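Local coordinates for mitotic checkpoint control protein kinase BUB1 (Drosophila melanogaster, PDB 6JKK) that probably phosphorylates proteins with ATP through this kinase domain, part of a larger mitotic checkpoint protein of the kinetochore, at residues H102-S107 with S211-L216; I111-H116 with L167-H172; E236-R241 with D248-V253; W243-D248 with R305-L310. One frame throughout, in Å; residues are numbered along the deposited sequence.

Interaction 1 of 4, residues H102-S107 with S211-L216; sequences HSRLTS and SIDMKL
Asp213 OD1 is gripped by two donors. Arg104 NH1 reaches it at 3.0 Å, and the backbone N of Lys215 also lies 3.0 Å from Asp213 OD1. They come from opposite faces of the carboxylate plane. The bond from Lys215 N makes an Asx turn at the start of the 3-10 segment 214-216. The other oxygen, Asp213 OD2, takes Arg104 NH2 at 2.7 Å on its syn side, tilted from the carboxylate plane, and also bonds to Tyr96 OH. Arg104 thus holds the carboxylate end-on in a salt bridge, one nitrogen to each oxygen, with the two planes 50° apart. Its chain is extended from CG to NE, which carries the guanidinium across from the end of helix 92-104. Lys215 runs past it the other way and lays CD over the centre of one guanidinium face, 3.5 Å above the plane. Arg104 has further partners, Glu100 through NH2 and Met176 O through NH1. With an alanine here, Asp213 would probably lose its charge partner, and Tyr96 would be left as the polar link from the helix. Strand 212-213, paired with strand 178-179, is the short strand that follows the DFG motif of kinases. The ion pair therefore joins the C-terminal end of helix C to the start of the activation segment, and the neighbouring arginine probably keeps the buried Asp213 ionised.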
loop_
_atom_site.group_PDB
_atom_site.type_symbol
_atom_site.label_atom_id
_atom_site.label_comp_id
_atom_site.label_asym_id
_atom_site.label_seq_id
_atom_site.Cartn_x
_atom_site.Cartn_y
_atom_site.Cartn_z
ATOM N N HIS A 102 -3.979 -1.010 13.505
ATOM C CA HIS A 102 -3.535 -2.066 14.407
ATOM C C HIS A 102 -4.471 -2.239 15.604
ATOM O O HIS A 102 -4.485 -3.285 16.249
ATOM C CB HIS A 102 -2.062 -1.871 14.796
ATOM C CG HIS A 102 -1.121 -2.175 13.670
ATOM N ND1 HIS A 102 -0.632 -3.443 13.430
ATOM C CD2 HIS A 102 -0.627 -1.389 12.683
ATOM C CE1 HIS A 102 0.136 -3.420 12.354
ATOM N NE2 HIS A 102 0.159 -2.185 11.884
ATOM N N SER A 103 -5.293 -1.229 15.860
ATOM C CA SER A 103 -6.311 -1.341 16.895
ATOM C C SER A 103 -7.504 -2.172 16.393
ATOM O O SER A 103 -8.165 -2.880 17.174
ATOM C CB SER A 103 -6.768 0.061 17.304
ATOM O OG SER A 103 -7.530 0.029 18.493
ATOM N N ARG A 104 -7.780 -2.098 15.095
ATOM C CA ARG A 104 -9.001 -2.706 14.555
ATOM C C ARG A 104 -8.790 -4.119 14.035
ATOM O O ARG A 104 -9.753 -4.866 13.852
ATOM C CB ARG A 104 -9.608 -1.825 13.457
ATOM C CG ARG A 104 -10.050 -0.456 13.945
ATOM C CD ARG A 104 -10.549 0.416 12.804
ATOM N NE ARG A 104 -10.711 1.797 13.249
ATOM C CZ ARG A 104 -11.047 2.804 12.453
ATOM N NH1 ARG A 104 -11.276 2.584 11.170
ATOM N NH2 ARG A 104 -11.157 4.033 12.943
ATOM N N LEU A 105 -7.530 -4.474 13.794
ATOM C CA LEU A 105 -7.165 -5.804 13.301
ATOM C C LEU A 105 -7.645 -6.887 14.251
ATOM O O LEU A 105 -7.585 -6.711 15.465
ATOM C CB LEU A 105 -5.642 -5.915 13.167
ATOM C CG LEU A 105 -4.990 -5.478 11.863
ATOM C CD1 LEU A 105 -3.481 -5.571 11.963
ATOM C CD2 LEU A 105 -5.487 -6.355 10.744
ATOM N N THR A 106 -8.121 -8.001 13.700
ATOM C CA THR A 106 -8.380 -9.196 14.502
ATOM C C THR A 106 -7.592 -10.415 13.997
ATOM O O THR A 106 -7.129 -11.241 14.790
ATOM C CB THR A 106 -9.888 -9.520 14.609
ATOM O OG1 THR A 106 -10.555 -9.144 13.401
ATOM C CG2 THR A 106 -10.515 -8.761 15.771
ATOM N N SER A 107 -7.422 -10.507 12.683
ATOM C CA SER A 107 -6.750 -11.656 12.078
ATOM C C SER A 107 -5.261 -11.716 12.412
ATOM O O SER A 107 -4.528 -10.753 12.185
ATOM C CB SER A 107 -6.936 -11.631 10.558
ATOM O OG SER A 107 -6.302 -12.738 9.943
ATOM N N SER A 211 -4.235 8.393 4.099
ATOM C CA SER A 211 -5.336 7.435 4.162
ATOM C C SER A 211 -6.610 8.091 4.683
ATOM O O SER A 211 -6.566 9.181 5.264
ATOM C CB SER A 211 -4.955 6.216 5.011
ATOM O OG SER A 211 -3.915 5.484 4.386
ATOM N N ILE A 212 -7.744 7.433 4.458
ATOM C CA ILE A 212 -9.044 7.969 4.858
ATOM C C ILE A 212 -9.727 7.032 5.848
ATOM O O ILE A 212 -9.836 5.836 5.584
ATOM C CB ILE A 212 -9.954 8.138 3.628
ATOM C CG1 ILE A 212 -9.313 9.084 2.610
ATOM C CG2 ILE A 212 -11.347 8.624 4.033
ATOM C CD1 ILE A 212 -10.021 9.088 1.268
ATOM N N ASP A 213 -10.175 7.563 6.985
ATOM C CA ASP A 213 -10.914 6.756 7.950
ATOM C C ASP A 213 -12.411 7.007 7.805
ATOM O O ASP A 213 -12.916 8.052 8.219
ATOM C CB ASP A 213 -10.453 7.042 9.384
ATOM C CG ASP A 213 -11.134 6.149 10.410
ATOM O OD1 ASP A 213 -11.911 5.248 10.016
ATOM O OD2 ASP A 213 -10.892 6.351 11.618
ATOM N N MET A 214 -13.111 6.037 7.223
ATOM C CA MET A 214 -14.546 6.167 6.979
ATOM C C MET A 214 -15.370 6.167 8.267
ATOM O O MET A 214 -16.517 6.620 8.270
ATOM C CB MET A 214 -15.032 5.058 6.038
ATOM C CG MET A 214 -14.411 5.108 4.657
ATOM S SD MET A 214 -14.804 6.634 3.781
ATOM C CE MET A 214 -16.535 6.365 3.415
ATOM N N LYS A 215 -14.790 5.667 9.359
ATOM C CA LYS A 215 -15.496 5.615 10.640
ATOM C C LYS A 215 -15.666 7.002 11.262
ATOM O O LYS A 215 -16.444 7.183 12.204
ATOM C CB LYS A 215 -14.793 4.664 11.619
ATOM C CG LYS A 215 -14.842 3.195 11.196
ATOM C CD LYS A 215 -14.551 2.259 12.370
ATOM C CE LYS A 215 -14.499 0.799 11.925
ATOM N NZ LYS A 215 -15.819 0.305 11.425
ATOM N N LEU A 216 -14.943 7.979 10.724
ATOM C CA LEU A 216 -15.039 9.358 11.195
ATOM C C LEU A 216 -16.115 10.141 10.444
ATOM O O LEU A 216 -16.353 11.314 10.733
ATOM C CB LEU A 216 -13.690 10.064 11.054
ATOM C CG LEU A 216 -12.576 9.572 11.975
ATOM C CD1 LEU A 216 -11.314 10.395 11.783
ATOM C CD2 LEU A 216 -13.032 9.628 13.417
#

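Interaction 2 of 4, residues I111-H116 with L167-H172; sequences IPSYAH and LDIVDH
Tyr114 reaches from the loop after helix 92-104 to the backbone of helix 156-175. From CB, its CG stands anti to the carbonyl carbon (chi1 -53°), which sends the ring toward the helix past CB of the preceding Ser113. That CB lies over one ring face, offset toward the rim, 4.0 Å above the plane. Further out, Tyr114 CE1 touches Ile169 CG2 at 3.5 Å, and the two side chains slide past each other in opposite directions. In the kinase fold this loop joins helix C to strand 119-122, and here it is tied to helix E of the C lobe. At the tip, Tyr114 OH donates to Ile169 O at 2.6 Å, in the carbonyl plane and on a lone pair. His172 CB sits at the ring edge, 3.2 Å from Tyr114 OH. A phenylalanine in place of Tyr114 would probably leave Ile169 O without this donor and the loop without its polar tie to the helix. The same Ser113 CB packs on Ile169 CG1 at 3.7 Å.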
loop_
_atom_site.group_PDB
_atom_site.type_symbol
_atom_site.label_atom_id
_atom_site.label_comp_id
_atom_site.label_asym_id
_atom_site.label_seq_id
_atom_site.Cartn_x
_atom_site.Cartn_y
_atom_site.Cartn_z
ATOM N N ILE A 111 -1.917 -9.277 10.480
ATOM C CA ILE A 111 -1.082 -8.340 11.233
ATOM C C ILE A 111 0.240 -7.952 10.515
ATOM O O ILE A 111 0.564 -6.764 10.428
ATOM C CB ILE A 111 -0.876 -8.798 12.691
ATOM C CG1 ILE A 111 -2.209 -8.728 13.452
ATOM C CG2 ILE A 111 0.176 -7.944 13.387
ATOM C CD1 ILE A 111 -2.287 -9.637 14.662
ATOM N N PRO A 112 0.986 -8.940 9.972
ATOM C CA PRO A 112 2.203 -8.563 9.235
ATOM C C PRO A 112 1.938 -7.834 7.912
ATOM O O PRO A 112 2.895 -7.357 7.284
ATOM C CB PRO A 112 2.863 -9.917 8.936
ATOM C CG PRO A 112 2.316 -10.851 9.970
ATOM C CD PRO A 112 0.897 -10.402 10.155
ATOM N N SER A 113 0.678 -7.745 7.492
ATOM C CA SER A 113 0.345 -7.193 6.177
ATOM C C SER A 113 0.255 -5.675 6.152
ATOM O O SER A 113 0.078 -5.088 5.083
ATOM C CB SER A 113 -0.988 -7.764 5.678
ATOM O OG SER A 113 -1.031 -9.164 5.820
ATOM N N TYR A 114 0.345 -5.040 7.319
ATOM C CA TYR A 114 0.241 -3.585 7.392
ATOM C C TYR A 114 1.427 -3.038 8.164
ATOM O O TYR A 114 1.784 -3.579 9.212
ATOM C CB TYR A 114 -1.074 -3.173 8.078
ATOM C CG TYR A 114 -2.273 -3.828 7.434
ATOM C CD1 TYR A 114 -2.794 -3.343 6.236
ATOM C CD2 TYR A 114 -2.854 -4.951 7.999
ATOM C CE1 TYR A 114 -3.874 -3.961 5.629
ATOM C CE2 TYR A 114 -3.932 -5.578 7.400
ATOM C CZ TYR A 114 -4.436 -5.078 6.220
ATOM O OH TYR A 114 -5.514 -5.700 5.630
ATOM N N ALA A 115 2.036 -1.975 7.644
ATOM C CA ALA A 115 3.161 -1.330 8.315
ATOM C C ALA A 115 2.788 -0.999 9.752
ATOM O O ALA A 115 1.656 -0.606 10.019
ATOM C CB ALA A 115 3.566 -0.066 7.578
ATOM N N HIS A 116 3.739 -1.177 10.665
ATOM C CA HIS A 116 3.534 -0.861 12.077
ATOM C C HIS A 116 4.561 0.194 12.462
ATOM O O HIS A 116 5.755 0.038 12.172
ATOM C CB HIS A 116 3.700 -2.130 12.929
ATOM C CG HIS A 116 3.603 -1.895 14.408
ATOM N ND1 HIS A 116 4.708 -1.638 15.192
ATOM C CD2 HIS A 116 2.539 -1.905 15.249
ATOM C CE1 HIS A 116 4.326 -1.487 16.452
ATOM N NE2 HIS A 116 3.016 -1.643 16.512
ATOM N N LEU A 167 -5.178 -8.503 -2.984
ATOM C CA LEU A 167 -6.628 -8.461 -2.836
ATOM C C LEU A 167 -7.026 -8.766 -1.397
ATOM O O LEU A 167 -7.943 -8.146 -0.856
ATOM C CB LEU A 167 -7.291 -9.465 -3.784
ATOM C CG LEU A 167 -7.491 -8.981 -5.214
ATOM C CD1 LEU A 167 -7.637 -10.168 -6.157
ATOM C CD2 LEU A 167 -8.701 -8.069 -5.281
ATOM N N ASP A 168 -6.345 -9.727 -0.779
ATOM C CA ASP A 168 -6.679 -10.114 0.595
ATOM C C ASP A 168 -6.357 -8.961 1.543
ATOM O O ASP A 168 -7.124 -8.658 2.457
ATOM C CB ASP A 168 -5.895 -11.367 1.001
ATOM C CG ASP A 168 -6.729 -12.362 1.797
ATOM O OD1 ASP A 168 -7.977 -12.238 1.821
ATOM O OD2 ASP A 168 -6.127 -13.295 2.375
ATOM N N ILE A 169 -5.222 -8.308 1.313
ATOM C CA ILE A 169 -4.793 -7.209 2.179
ATOM C C ILE A 169 -5.749 -6.015 2.093
ATOM O O ILE A 169 -6.121 -5.427 3.114
ATOM C CB ILE A 169 -3.345 -6.776 1.841
ATOM C CG1 ILE A 169 -2.364 -7.895 2.214
ATOM C CG2 ILE A 169 -2.977 -5.493 2.567
ATOM C CD1 ILE A 169 -0.951 -7.708 1.644
ATOM N N VAL A 170 -6.154 -5.668 0.875
ATOM C CA VAL A 170 -7.076 -4.554 0.661
ATOM C C VAL A 170 -8.470 -4.876 1.201
ATOM O O VAL A 170 -9.123 -4.023 1.814
ATOM C CB VAL A 170 -7.131 -4.183 -0.841
ATOM C CG1 VAL A 170 -8.199 -3.136 -1.118
ATOM C CG2 VAL A 170 -5.776 -3.682 -1.286
ATOM N N ASP A 171 -8.928 -6.108 0.971
ATOM C CA ASP A 171 -10.224 -6.545 1.483
ATOM C C ASP A 171 -10.297 -6.368 3.002
ATOM O O ASP A 171 -11.260 -5.804 3.530
ATOM C CB ASP A 171 -10.476 -8.006 1.096
ATOM C CG ASP A 171 -11.946 -8.398 1.177
ATOM O OD1 ASP A 171 -12.820 -7.571 0.831
ATOM O OD2 ASP A 171 -12.229 -9.547 1.579
ATOM N N HIS A 172 -9.271 -6.829 3.710
ATOM C CA HIS A 172 -9.259 -6.693 5.165
ATOM C C HIS A 172 -9.122 -5.237 5.597
ATOM O O HIS A 172 -9.658 -4.845 6.634
ATOM C CB HIS A 172 -8.146 -7.539 5.789
ATOM C CG HIS A 172 -8.477 -8.997 5.882
ATOM N ND1 HIS A 172 -8.302 -9.870 4.828
ATOM C CD2 HIS A 172 -8.977 -9.735 6.900
ATOM C CE1 HIS A 172 -8.681 -11.082 5.194
ATOM N NE2 HIS A 172 -9.090 -11.027 6.449
#

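Interaction 3 of 4, residues E236-R241 with D248-V253; sequences EMRTGR and DLYGLV
The guanidinium of Arg238 and the ring of Tyr250 do not stack. Their planes stand 41° apart, and the side chains cross at about a right angle. Tyr250 OH lies at the guanidinium edge, near its plane. Relative to the Tyr250 ring, Arg238 NH1 lies obliquely. The one bond between them is weak: Arg238 NH1 to Tyr250 OH is 3.2 Å, and the N-H...O angle is only 120°. Both groups have other partners in the chain before helix 235-238. Tyr250 OH bonds to Leu231 O, which is its stronger partner, and Arg238 NH1 makes a weak bond to Lys233 O. Both groups thus reach the chain before helix 235-238, the arginine weakly. Tyr250 is buried, with CG anti to the backbone N (chi1 176°), which sends the ring toward residues 236-241. Arg238 bends at chi3 to bring NH1 over to the hydroxyl. Glu236 O accepts from Thr239 N and, at 2.9 Å, from Arg241 N. Gly240, with positive phi, makes the turn between them. In the C lobe, helix 246-261 corresponds to helix F of kinases. Its Tyr250 also packs on Leu299 of helix 288-299, while Leu252 on another side of the same helix meets helix 156-175.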
loop_
_atom_site.group_PDB
_atom_site.type_symbol
_atom_site.label_atom_id
_atom_site.label_comp_id
_atom_site.label_asym_id
_atom_site.label_seq_id
_atom_site.Cartn_x
_atom_site.Cartn_y
_atom_site.Cartn_z
ATOM N N GLU A 236 -14.189 7.237 -11.343
ATOM C CA GLU A 236 -15.200 8.185 -10.880
ATOM C C GLU A 236 -14.735 9.637 -11.040
ATOM O O GLU A 236 -15.524 10.521 -11.382
ATOM C CB GLU A 236 -15.570 7.891 -9.419
ATOM C CG GLU A 236 -16.334 6.575 -9.212
ATOM C CD GLU A 236 -15.452 5.336 -9.319
ATOM O OE1 GLU A 236 -14.209 5.473 -9.303
ATOM O OE2 GLU A 236 -16.006 4.220 -9.410
ATOM N N MET A 237 -13.446 9.871 -10.805
ATOM C CA MET A 237 -12.868 11.207 -10.930
ATOM C C MET A 237 -12.840 11.692 -12.375
ATOM O O MET A 237 -12.859 12.898 -12.630
ATOM C CB MET A 237 -11.447 11.230 -10.375
ATOM C CG MET A 237 -11.347 11.051 -8.873
ATOM S SD MET A 237 -9.618 10.943 -8.396
ATOM C CE MET A 237 -9.795 10.675 -6.628
ATOM N N ARG A 238 -12.775 10.755 -13.317
ATOM C CA ARG A 238 -12.753 11.099 -14.739
ATOM C C ARG A 238 -14.153 11.406 -15.267
ATOM O O ARG A 238 -14.310 12.024 -16.322
ATOM C CB ARG A 238 -12.119 9.959 -15.550
ATOM C CG ARG A 238 -10.671 9.641 -15.164
ATOM C CD ARG A 238 -10.177 8.341 -15.796
ATOM N NE ARG A 238 -9.046 8.539 -16.703
ATOM C CZ ARG A 238 -7.783 8.240 -16.410
ATOM N NH1 ARG A 238 -7.474 7.728 -15.227
ATOM N NH2 ARG A 238 -6.826 8.450 -17.303
ATOM N N THR A 239 -15.169 10.999 -14.512
ATOM C CA THR A 239 -16.539 10.974 -15.021
ATOM C C THR A 239 -17.544 11.715 -14.142
ATOM O O THR A 239 -18.740 11.414 -14.170
ATOM C CB THR A 239 -17.015 9.516 -15.227
ATOM O OG1 THR A 239 -16.846 8.775 -14.010
ATOM C CG2 THR A 239 -16.209 8.845 -16.324
ATOM N N GLY A 240 -17.058 12.683 -13.368
ATOM C CA GLY A 240 -17.916 13.501 -12.527
ATOM C C GLY A 240 -18.750 12.726 -11.520
ATOM O O GLY A 240 -19.927 13.032 -11.315
ATOM N N ARG A 241 -18.142 11.728 -10.882
ATOM C CA ARG A 241 -18.881 10.869 -9.961
ATOM C C ARG A 241 -18.227 10.694 -8.588
ATOM O O ARG A 241 -17.005 10.768 -8.452
ATOM C CB ARG A 241 -19.183 9.507 -10.602
ATOM C CG ARG A 241 -20.454 9.514 -11.450
ATOM C CD ARG A 241 -20.884 8.109 -11.830
ATOM N NE ARG A 241 -19.803 7.383 -12.484
ATOM C CZ ARG A 241 -19.557 6.090 -12.303
ATOM N NH1 ARG A 241 -20.321 5.374 -11.490
ATOM N NH2 ARG A 241 -18.545 5.514 -12.936
ATOM N N ASP A 248 -9.022 2.852 -4.077
ATOM C CA ASP A 248 -8.057 1.799 -3.781
ATOM C C ASP A 248 -8.113 0.688 -4.821
ATOM O O ASP A 248 -7.083 0.144 -5.213
ATOM C CB ASP A 248 -8.330 1.214 -2.397
ATOM C CG ASP A 248 -7.667 1.996 -1.297
ATOM O OD1 ASP A 248 -7.000 3.008 -1.609
ATOM O OD2 ASP A 248 -7.815 1.597 -0.123
ATOM N N LEU A 249 -9.324 0.360 -5.265
ATOM C CA LEU A 249 -9.518 -0.738 -6.210
ATOM C C LEU A 249 -8.923 -0.350 -7.565
ATOM O O LEU A 249 -8.393 -1.190 -8.294
ATOM C CB LEU A 249 -11.004 -1.105 -6.314
ATOM C CG LEU A 249 -11.651 -1.491 -4.977
ATOM C CD1 LEU A 249 -13.071 -1.980 -5.155
ATOM C CD2 LEU A 249 -10.825 -2.543 -4.248
ATOM N N TYR A 250 -8.979 0.938 -7.876
ATOM C CA TYR A 250 -8.293 1.468 -9.053
ATOM C C TYR A 250 -6.786 1.306 -8.879
ATOM O O TYR A 250 -6.098 0.840 -9.792
ATOM C CB TYR A 250 -8.660 2.940 -9.257
ATOM C CG TYR A 250 -7.939 3.618 -10.404
ATOM C CD1 TYR A 250 -8.437 3.554 -11.696
ATOM C CD2 TYR A 250 -6.767 4.331 -10.187
ATOM C CE1 TYR A 250 -7.784 4.175 -12.745
ATOM C CE2 TYR A 250 -6.107 4.953 -11.219
ATOM C CZ TYR A 250 -6.618 4.871 -12.497
ATOM O OH TYR A 250 -5.959 5.493 -13.527
ATOM N N GLY A 251 -6.278 1.673 -7.703
ATOM C CA GLY A 251 -4.858 1.540 -7.409
ATOM C C GLY A 251 -4.374 0.108 -7.514
ATOM O O GLY A 251 -3.276 -0.163 -8.034
ATOM N N LEU A 252 -5.208 -0.811 -7.025
ATOM C CA LEU A 252 -4.937 -2.245 -7.095
ATOM C C LEU A 252 -4.694 -2.705 -8.528
ATOM O O LEU A 252 -3.720 -3.408 -8.807
ATOM C CB LEU A 252 -6.114 -3.032 -6.515
ATOM C CG LEU A 252 -5.895 -3.877 -5.263
ATOM C CD1 LEU A 252 -7.115 -4.747 -4.994
ATOM C CD2 LEU A 252 -4.643 -4.733 -5.384
ATOM N N VAL A 253 -5.591 -2.325 -9.434
ATOM C CA VAL A 253 -5.436 -2.672 -10.846
ATOM C C VAL A 253 -4.140 -2.106 -11.403
ATOM O O VAL A 253 -3.419 -2.790 -12.137
ATOM C CB VAL A 253 -6.626 -2.183 -11.695
ATOM C CG1 VAL A 253 -6.387 -2.460 -13.169
ATOM C CG2 VAL A 253 -7.893 -2.868 -11.256
#

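Interaction 4 of 4, residues W243-D248 with R305-L310; sequences WTYQLD and RTMPNL
Met307 carries this contact. Its methyl, Met307 CE, sits against the amide of Gln246, 3.5 Å from Gln246 CD, and the two side chains cross at about a right angle. Its sulfur lies beside the neighbouring residue, with Met307 SD 3.8 Å from Tyr245 CB. Thr244 OG1 is a looser neighbour, 4.2 Å from Met307 CE. Bends at chi2 (-62°) and chi3 (115°) turn the end of the methionine into this corner. No hydrogen bond crosses between the two segments, and the fit is by van der Waals contact. In the next shell, the amide is held in place by its own segment: Thr244 N donates to Gln246 OE1 at 2.7 Å with a fairly straight N-H...O angle of 163°, although the donor is tilted from the carbonyl plane. Gln246 also packs on Cys304 and Glu236, and the Tyr245 ring meets the ring of His174. On the other segment, Asn309 is the N-cap of helix 310-322, its OD1 accepting from Gln312 N. Further along helix 246-261, Asp248 binds the backbone N atoms of His180 and Ala181. This is the helix F aspartate of protein kinases, which anchors the catalytic-loop backbone. The start of this helix, at Gln246, is where the loop before helix 310-322 packs.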
loop_
_atom_site.group_PDB
_atom_site.type_symbol
_atom_site.label_atom_id
_atom_site.label_comp_id
_atom_site.label_asym_id
_atom_site.label_seq_id
_atom_site.Cartn_x
_atom_site.Cartn_y
_atom_site.Cartn_z
ATOM N N TRP A 243 -16.910 8.825 -5.113
ATOM C CA TRP A 243 -16.126 7.614 -4.886
ATOM C C TRP A 243 -15.787 7.468 -3.412
ATOM O O TRP A 243 -15.728 8.452 -2.680
ATOM C CB TRP A 243 -14.822 7.658 -5.683
ATOM C CG TRP A 243 -14.032 8.899 -5.439
ATOM C CD1 TRP A 243 -14.079 10.054 -6.165
ATOM C CD2 TRP A 243 -13.074 9.118 -4.398
ATOM N NE1 TRP A 243 -13.209 10.978 -5.639
ATOM C CE2 TRP A 243 -12.579 10.426 -4.552
ATOM C CE3 TRP A 243 -12.587 8.333 -3.348
ATOM C CZ2 TRP A 243 -11.621 10.967 -3.695
ATOM C CZ3 TRP A 243 -11.637 8.869 -2.500
ATOM C CH2 TRP A 243 -11.162 10.169 -2.679
ATOM N N THR A 244 -15.569 6.228 -2.987
ATOM C CA THR A 244 -14.949 5.941 -1.702
ATOM C C THR A 244 -13.885 4.880 -1.943
ATOM O O THR A 244 -12.779 5.191 -2.383
ATOM C CB THR A 244 -15.968 5.441 -0.651
ATOM O OG1 THR A 244 -16.723 4.346 -1.191
ATOM C CG2 THR A 244 -16.916 6.561 -0.240
ATOM N N TYR A 245 -14.233 3.622 -1.690
ATOM C CA TYR A 245 -13.272 2.520 -1.799
ATOM C C TYR A 245 -12.784 2.259 -3.230
ATOM O O TYR A 245 -11.739 1.631 -3.422
ATOM C CB TYR A 245 -13.857 1.240 -1.180
ATOM C CG TYR A 245 -14.244 1.406 0.275
ATOM C CD1 TYR A 245 -13.307 1.240 1.291
ATOM C CD2 TYR A 245 -15.547 1.731 0.634
ATOM C CE1 TYR A 245 -13.658 1.395 2.621
ATOM C CE2 TYR A 245 -15.905 1.888 1.956
ATOM C CZ TYR A 245 -14.959 1.717 2.946
ATOM O OH TYR A 245 -15.322 1.875 4.266
ATOM N N GLN A 246 -13.523 2.746 -4.228
ATOM C CA GLN A 246 -13.130 2.568 -5.632
ATOM C C GLN A 246 -11.717 3.082 -5.905
ATOM O O GLN A 246 -11.023 2.576 -6.799
ATOM C CB GLN A 246 -14.109 3.277 -6.577
ATOM C CG GLN A 246 -15.572 2.839 -6.458
ATOM C CD GLN A 246 -16.357 3.682 -5.468
ATOM O OE1 GLN A 246 -15.879 3.977 -4.375
ATOM N NE2 GLN A 246 -17.567 4.080 -5.853
ATOM N N LEU A 247 -11.296 4.091 -5.141
ATOM C CA LEU A 247 -9.974 4.700 -5.325
ATOM C C LEU A 247 -8.857 3.682 -5.103
ATOM O O LEU A 247 -7.865 3.658 -5.841
ATOM C CB LEU A 247 -9.795 5.905 -4.388
ATOM C CG LEU A 247 -8.502 6.711 -4.547
ATOM C CD1 LEU A 247 -8.414 7.295 -5.954
ATOM C CD2 LEU A 247 -8.387 7.813 -3.509
ATOM N N ASP A 248 -9.022 2.852 -4.077
ATOM C CA ASP A 248 -8.057 1.799 -3.781
ATOM C C ASP A 248 -8.113 0.688 -4.821
ATOM O O ASP A 248 -7.083 0.144 -5.213
ATOM C CB ASP A 248 -8.330 1.214 -2.397
ATOM C CG ASP A 248 -7.667 1.996 -1.297
ATOM O OD1 ASP A 248 -7.000 3.008 -1.609
ATOM O OD2 ASP A 248 -7.815 1.597 -0.123
ATOM N N ARG A 305 -22.329 2.456 -2.765
ATOM C CA ARG A 305 -23.120 1.676 -1.826
ATOM C C ARG A 305 -22.621 0.246 -1.698
ATOM O O ARG A 305 -22.620 -0.318 -0.603
ATOM C CB ARG A 305 -24.589 1.673 -2.235
ATOM C CG ARG A 305 -25.245 3.029 -2.123
ATOM C CD ARG A 305 -26.707 2.881 -1.754
ATOM N NE ARG A 305 -27.184 4.000 -0.947
ATOM C CZ ARG A 305 -27.913 5.011 -1.414
ATOM N NH1 ARG A 305 -28.262 5.052 -2.694
ATOM N NH2 ARG A 305 -28.300 5.980 -0.595
ATOM N N THR A 306 -22.219 -0.343 -2.823
ATOM C CA THR A 306 -21.738 -1.723 -2.840
ATOM C C THR A 306 -20.455 -1.866 -3.658
ATOM O O THR A 306 -20.407 -1.479 -4.827
ATOM C CB THR A 306 -22.806 -2.683 -3.411
ATOM O OG1 THR A 306 -22.997 -2.413 -4.805
ATOM C CG2 THR A 306 -24.126 -2.505 -2.692
ATOM N N MET A 307 -19.418 -2.415 -3.035
ATOM C CA MET A 307 -18.167 -2.698 -3.734
ATOM C C MET A 307 -18.194 -4.122 -4.286
ATOM O O MET A 307 -18.948 -4.959 -3.797
ATOM C CB MET A 307 -16.979 -2.521 -2.786
ATOM C CG MET A 307 -16.769 -1.088 -2.316
ATOM S SD MET A 307 -16.414 0.021 -3.695
ATOM C CE MET A 307 -17.856 1.079 -3.626
ATOM N N PRO A 308 -17.388 -4.398 -5.324
ATOM C CA PRO A 308 -17.282 -5.776 -5.816
ATOM C C PRO A 308 -16.727 -6.728 -4.762
ATOM O O PRO A 308 -15.973 -6.303 -3.882
ATOM C CB PRO A 308 -16.280 -5.658 -6.971
ATOM C CG PRO A 308 -15.553 -4.368 -6.740
ATOM C CD PRO A 308 -16.583 -3.466 -6.129
ATOM N N ASN A 309 -17.096 -8.002 -4.856
ATOM C CA ASN A 309 -16.591 -9.024 -3.939
ATOM C C ASN A 309 -15.136 -9.371 -4.268
ATOM O O ASN A 309 -14.867 -10.079 -5.241
ATOM C CB ASN A 309 -17.486 -10.276 -4.006
ATOM C CG ASN A 309 -17.158 -11.306 -2.926
ATOM O OD1 ASN A 309 -16.004 -11.496 -2.557
ATOM N ND2 ASN A 309 -18.186 -11.983 -2.426
ATOM N N LEU A 310 -14.205 -8.880 -3.453
ATOM C CA LEU A 310 -12.781 -9.117 -3.684
ATOM C C LEU A 310 -12.395 -10.589 -3.472
ATOM O O LEU A 310 -11.442 -11.082 -4.082
ATOM C CB LEU A 310 -11.926 -8.208 -2.789
ATOM C CG LEU A 310 -12.142 -6.696 -2.905
ATOM C CD1 LEU A 310 -11.070 -5.919 -2.146
ATOM C CD2 LEU A 310 -12.161 -6.265 -4.364
#

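Following the chain, helix 92-104 ends in interaction 1, whose second segment, 211-216, begins 104 residues after the first one ends. Interaction 2 nests inside that long loop, tying residues 111-116 to helix 156-175. The two touch, with His102 NE2 2.9 Å from Ala115 O, a probable hydrogen bond. Interactions 3 and 4 open after both have closed. They cross each other: 236-241 pairs with 248-253 and 243-248 with 305-310, and Asp248 belongs to both. Interactions 1 and 2 join the end of helix 92-104 and the loop after it to the C lobe. Interactions 3 and 4 join helix 246-261 to helix 235-238 and to the loop before helix 310-322. Leu310 and Leu252 both pack on Leu167, linking these contacts with interaction 2.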